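Local coordinates for prolyl 4-hydroxylase (PDB 5C5T), which probably hydroxylates prolines of collagen-like sequences as a 2-oxoglutarate- and iron-dependent dioxygenase, at residues A[80-92]-A[122-136]. Sequence-based numbering, arbitrary orientation.
Sequences PKSRNSEQTWFMP and EDVQVARYKPGQYYY. With AKG (2-oxoglutaric acid), chain C.
Two first torsions near 180°, in Arg83 (chi1 -171°) and Tyr135 (chi1 -163°), lay the arginine's aliphatic stem over the phenol ring, and CG of Arg83 stands 3.8 Å from the ring centroid of Tyr135 in a CH-pi contact. Segment 80-92 is a worked example of one chain edging both sheets of the double-stranded beta-helix, the fold of 2-oxoglutarate oxygenases: residues 86-89 run antiparallel to strand 125-129 of the major sheet, whereas 83-84 border strand 134-136 of the minor one. Between the two strands of 122-136, a type II turn from Lys130 to Gln133 reverses the chain. Its Gln133 reaches back to Glu86, NE2 donating to the syn lone pair of OE2 at 2.8 Å, with carboxylate and amide only 11° from coplanar. Carbonyl OE1 of Gln133 meanwhile accepts from Lys130 N, so both ends of the amide are engaged and its rotation is fixed. Along the major sheet, Thr88 and Val126 exchange a pair of backbone bonds, and one residue further along CB of Gln125 sits over the six-membered ring of Trp89, 3.8 Å from its centroid. OE1 of Gln125 accepts from ND2 of Asn221, a residue of the 2-oxoglutarate site. Tyr129 belongs to that site too, its OH beside O3 of the cosubstrate; CB of Ser85 lies over one face of its ring, and a water joins their hydroxyls. CE2 of Tyr135 comes 3.4 Å from C1 of 2-oxoglutarate, and its ring stacks on the zinc ligand His138. At the start of 80-92, Tyr134 OH donates to Pro80 O at 2.7 Å, from above the carbonyl plane.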
# COMPACT_ATOMS: atom_id res chain seq x y z
N PRO A 80 19.29 -6.12 -7.46
CA PRO A 80 19.13 -7.47 -6.92
C PRO A 80 18.29 -7.42 -5.66
O PRO A 80 17.29 -8.14 -5.48
CB PRO A 80 20.57 -7.92 -6.65
CG PRO A 80 21.47 -6.74 -7.05
CD PRO A 80 20.59 -5.54 -7.09
N LYS A 81 18.69 -6.52 -4.77
CA LYS A 81 17.88 -6.26 -3.61
C LYS A 81 16.59 -5.58 -4.02
O LYS A 81 15.73 -6.21 -4.64
CB LYS A 81 18.63 -5.41 -2.59
CG LYS A 81 18.92 -6.15 -1.30
CD LYS A 81 19.52 -7.51 -1.57
CE LYS A 81 20.23 -8.02 -0.33
NZ LYS A 81 21.30 -8.99 -0.70
N SER A 82 16.49 -4.29 -3.73
CA SER A 82 15.21 -3.65 -3.45
C SER A 82 14.19 -3.60 -4.60
O SER A 82 13.68 -4.64 -5.05
CB SER A 82 15.45 -2.23 -2.92
OG SER A 82 15.84 -2.26 -1.55
N ARG A 83 13.87 -2.37 -5.02
CA ARG A 83 12.67 -2.15 -5.81
C ARG A 83 12.97 -2.15 -7.30
O ARG A 83 13.89 -1.46 -7.79
CB ARG A 83 12.01 -0.83 -5.42
CG ARG A 83 10.65 -0.64 -6.07
CD ARG A 83 10.08 0.72 -5.70
NE ARG A 83 10.91 1.82 -6.21
CZ ARG A 83 10.77 3.09 -5.84
NH1 ARG A 83 9.84 3.42 -4.95
NH2 ARG A 83 11.56 4.03 -6.36
N ASN A 84 12.16 -2.92 -8.01
CA ASN A 84 12.30 -3.12 -9.43
C ASN A 84 10.88 -3.03 -9.98
O ASN A 84 10.21 -4.05 -10.10
CB ASN A 84 12.94 -4.49 -9.72
CG ASN A 84 13.12 -4.77 -11.19
OD1 ASN A 84 13.24 -3.84 -11.99
ND2 ASN A 84 13.17 -6.05 -11.55
N SER A 85 10.44 -1.79 -10.23
CA SER A 85 9.08 -1.45 -10.69
C SER A 85 9.13 -0.04 -11.30
O SER A 85 10.15 0.65 -11.22
CB SER A 85 8.05 -1.48 -9.56
OG SER A 85 8.34 -0.49 -8.59
N GLU A 86 8.04 0.34 -11.95
CA GLU A 86 7.83 1.69 -12.51
C GLU A 86 6.81 2.36 -11.61
O GLU A 86 5.96 1.66 -11.07
CB GLU A 86 7.31 1.59 -13.94
CG GLU A 86 8.31 1.01 -14.91
CD GLU A 86 8.49 -0.48 -14.74
OE1 GLU A 86 7.47 -1.24 -14.77
OE2 GLU A 86 9.66 -0.89 -14.59
N GLN A 87 6.92 3.67 -11.41
CA GLN A 87 6.00 4.42 -10.55
C GLN A 87 5.56 5.77 -11.09
O GLN A 87 6.30 6.44 -11.82
CB GLN A 87 6.60 4.65 -9.17
CG GLN A 87 7.09 3.39 -8.47
CD GLN A 87 8.58 3.32 -8.51
OE1 GLN A 87 9.26 4.29 -8.19
NE2 GLN A 87 9.11 2.18 -8.93
N THR A 88 4.37 6.21 -10.71
CA THR A 88 4.00 7.60 -10.88
C THR A 88 3.22 8.11 -9.68
O THR A 88 2.74 7.30 -8.85
CB THR A 88 3.21 7.80 -12.20
OG1 THR A 88 3.04 9.19 -12.45
CG2 THR A 88 1.83 7.08 -12.18
N TRP A 89 3.18 9.42 -9.52
CA TRP A 89 2.49 10.09 -8.40
C TRP A 89 1.33 10.97 -8.83
O TRP A 89 1.42 11.65 -9.83
CB TRP A 89 3.44 10.98 -7.60
CG TRP A 89 4.59 10.26 -6.98
CD1 TRP A 89 5.83 10.10 -7.52
CD2 TRP A 89 4.64 9.67 -5.65
NE1 TRP A 89 6.66 9.44 -6.62
CE2 TRP A 89 5.94 9.15 -5.48
CE3 TRP A 89 3.74 9.54 -4.60
CZ2 TRP A 89 6.33 8.48 -4.31
CZ3 TRP A 89 4.13 8.88 -3.43
CH2 TRP A 89 5.41 8.38 -3.29
N PHE A 90 0.28 11.01 -8.01
CA PHE A 90 -0.90 11.84 -8.26
C PHE A 90 -0.96 12.97 -7.25
O PHE A 90 -0.71 12.77 -6.04
CB PHE A 90 -2.17 11.00 -8.16
CG PHE A 90 -2.40 10.10 -9.34
CD1 PHE A 90 -1.74 8.91 -9.43
CD2 PHE A 90 -3.25 10.45 -10.37
CE1 PHE A 90 -1.88 8.09 -10.51
CE2 PHE A 90 -3.44 9.59 -11.47
CZ PHE A 90 -2.74 8.39 -11.53
N MET A 91 -1.21 14.18 -7.76
CA MET A 91 -1.48 15.33 -6.93
C MET A 91 -2.82 15.19 -6.22
O MET A 91 -3.70 14.47 -6.72
CB MET A 91 -1.46 16.62 -7.74
CG MET A 91 -0.13 16.87 -8.46
SD MET A 91 1.25 17.13 -7.34
CE MET A 91 2.14 15.62 -7.42
N PRO A 92 -2.96 15.85 -5.06
CA PRO A 92 -4.25 15.91 -4.37
C PRO A 92 -5.31 16.42 -5.35
O PRO A 92 -5.05 17.38 -6.09
CB PRO A 92 -4.00 16.89 -3.24
CG PRO A 92 -2.51 16.84 -2.99
CD PRO A 92 -1.90 16.58 -4.34
N GLU A 122 -0.20 11.11 2.35
CA GLU A 122 0.76 11.32 1.26
C GLU A 122 0.05 11.35 -0.10
O GLU A 122 -1.04 10.79 -0.26
CB GLU A 122 1.79 10.17 1.31
CG GLU A 122 3.03 10.36 0.45
CD GLU A 122 4.23 9.54 0.95
OE1 GLU A 122 4.17 8.95 2.04
OE2 GLU A 122 5.27 9.59 0.26
N ASP A 123 0.64 12.01 -1.09
CA ASP A 123 0.17 11.84 -2.47
C ASP A 123 0.14 10.35 -2.82
O ASP A 123 1.07 9.62 -2.50
CB ASP A 123 1.08 12.55 -3.45
CG ASP A 123 1.02 14.06 -3.34
OD1 ASP A 123 0.17 14.59 -2.60
OD2 ASP A 123 1.85 14.71 -4.01
N VAL A 124 -0.87 9.91 -3.56
CA VAL A 124 -0.96 8.51 -3.94
C VAL A 124 0.06 8.18 -5.05
O VAL A 124 0.26 8.96 -5.99
CB VAL A 124 -2.40 8.18 -4.39
CG1 VAL A 124 -2.50 6.84 -5.06
CG2 VAL A 124 -3.36 8.27 -3.22
N GLN A 125 0.70 7.01 -4.89
CA GLN A 125 1.61 6.43 -5.87
C GLN A 125 0.93 5.27 -6.56
O GLN A 125 0.28 4.43 -5.91
CB GLN A 125 2.88 5.94 -5.20
CG GLN A 125 3.93 5.36 -6.12
CD GLN A 125 4.89 4.47 -5.35
OE1 GLN A 125 4.57 3.33 -5.03
NE2 GLN A 125 6.07 4.99 -5.06
N VAL A 126 1.03 5.20 -7.90
CA VAL A 126 0.65 3.99 -8.62
C VAL A 126 1.93 3.33 -9.17
O VAL A 126 2.78 4.02 -9.75
CB VAL A 126 -0.39 4.30 -9.76
CG1 VAL A 126 -0.61 3.09 -10.69
CG2 VAL A 126 -1.73 4.80 -9.12
N ALA A 127 2.09 2.02 -8.94
CA ALA A 127 3.26 1.31 -9.37
C ALA A 127 2.89 0.09 -10.20
O ALA A 127 1.85 -0.52 -9.96
CB ALA A 127 4.10 0.84 -8.14
N ARG A 128 3.79 -0.28 -11.10
CA ARG A 128 3.58 -1.40 -12.01
C ARG A 128 4.77 -2.33 -12.03
O ARG A 128 5.93 -1.89 -12.02
CB ARG A 128 3.31 -0.90 -13.44
CG ARG A 128 3.19 -2.04 -14.50
CD ARG A 128 2.50 -1.51 -15.76
NE ARG A 128 2.28 -2.54 -16.79
CZ ARG A 128 3.16 -2.83 -17.73
NH1 ARG A 128 4.34 -2.22 -17.75
NH2 ARG A 128 2.89 -3.76 -18.64
N TYR A 129 4.46 -3.63 -12.06
CA TYR A 129 5.41 -4.71 -12.17
C TYR A 129 5.17 -5.52 -13.46
O TYR A 129 4.07 -6.07 -13.65
CB TYR A 129 5.29 -5.67 -11.01
CG TYR A 129 5.45 -5.12 -9.63
CD1 TYR A 129 6.67 -5.07 -9.01
CD2 TYR A 129 4.35 -4.63 -8.94
CE1 TYR A 129 6.81 -4.58 -7.71
CE2 TYR A 129 4.47 -4.15 -7.65
CZ TYR A 129 5.70 -4.12 -7.05
OH TYR A 129 5.83 -3.64 -5.78
N LYS A 130 6.19 -5.57 -14.30
CA LYS A 130 6.25 -6.50 -15.41
C LYS A 130 6.79 -7.86 -14.99
O LYS A 130 7.36 -8.03 -13.91
CB LYS A 130 7.16 -5.92 -16.49
CG LYS A 130 6.64 -4.69 -17.11
CD LYS A 130 7.62 -4.17 -18.16
CE LYS A 130 7.66 -5.09 -19.39
NZ LYS A 130 9.01 -5.14 -20.05
N PRO A 131 6.60 -8.88 -15.84
CA PRO A 131 7.22 -10.15 -15.47
C PRO A 131 8.71 -10.00 -15.10
O PRO A 131 9.47 -9.33 -15.78
CB PRO A 131 7.02 -10.98 -16.74
CG PRO A 131 5.72 -10.53 -17.21
CD PRO A 131 5.85 -9.02 -17.10
N GLY A 132 9.12 -10.60 -13.99
CA GLY A 132 10.47 -10.51 -13.52
C GLY A 132 10.66 -9.43 -12.47
O GLY A 132 11.72 -9.38 -11.81
N GLN A 133 9.66 -8.55 -12.34
CA GLN A 133 9.78 -7.40 -11.44
C GLN A 133 9.19 -7.73 -10.06
O GLN A 133 8.34 -8.61 -9.91
CB GLN A 133 9.12 -6.17 -12.07
CG GLN A 133 9.90 -5.68 -13.28
CD GLN A 133 9.54 -4.30 -13.72
OE1 GLN A 133 8.39 -3.97 -13.88
NE2 GLN A 133 10.55 -3.46 -13.91
N TYR A 134 9.71 -7.04 -9.05
CA TYR A 134 9.49 -7.41 -7.66
C TYR A 134 9.95 -6.27 -6.77
O TYR A 134 10.54 -5.33 -7.26
CB TYR A 134 10.25 -8.68 -7.28
CG TYR A 134 11.74 -8.56 -7.39
CD1 TYR A 134 12.40 -8.74 -8.63
CD2 TYR A 134 12.51 -8.23 -6.28
CE1 TYR A 134 13.77 -8.65 -8.72
CE2 TYR A 134 13.88 -8.13 -6.38
CZ TYR A 134 14.49 -8.33 -7.60
OH TYR A 134 15.85 -8.23 -7.72
N TYR A 135 9.66 -6.37 -5.48
CA TYR A 135 10.09 -5.38 -4.46
C TYR A 135 10.59 -6.19 -3.26
O TYR A 135 9.78 -6.73 -2.51
CB TYR A 135 8.92 -4.44 -4.06
CG TYR A 135 9.30 -3.14 -3.34
CD1 TYR A 135 10.55 -2.97 -2.73
CD2 TYR A 135 8.38 -2.10 -3.26
CE1 TYR A 135 10.87 -1.78 -2.09
CE2 TYR A 135 8.68 -0.93 -2.61
CZ TYR A 135 9.93 -0.75 -2.06
OH TYR A 135 10.23 0.43 -1.40
N TYR A 136 11.92 -6.28 -3.09
CA TYR A 136 12.54 -7.03 -1.98
C TYR A 136 12.05 -6.59 -0.60
O TYR A 136 11.67 -5.45 -0.44
CB TYR A 136 14.05 -6.85 -2.01
CG TYR A 136 14.84 -7.69 -1.04
CD1 TYR A 136 15.02 -9.06 -1.26
CD2 TYR A 136 15.46 -7.12 0.06
CE1 TYR A 136 15.76 -9.83 -0.37
CE2 TYR A 136 16.22 -7.88 0.94
CZ TYR A 136 16.36 -9.24 0.71
OH TYR A 136 17.11 -10.03 1.57
C1 AKG C . 5.40 -0.84 -1.55
O1 AKG C . 5.19 -0.24 -2.65
O2 AKG C . 5.93 -0.21 -0.60
C2 AKG C . 5.12 -2.32 -1.45
O5 AKG C . 5.59 -2.91 -0.52
C3 AKG C . 4.27 -3.02 -2.52
C4 AKG C . 4.01 -4.47 -2.19
C5 AKG C . 3.52 -5.25 -3.38
O3 AKG C . 3.81 -4.87 -4.55
O4 AKG C . 2.81 -6.28 -3.19
O HOH W 1 6.70 -0.86 -6.42
O HOH W 2 -2.76 11.90 -4.26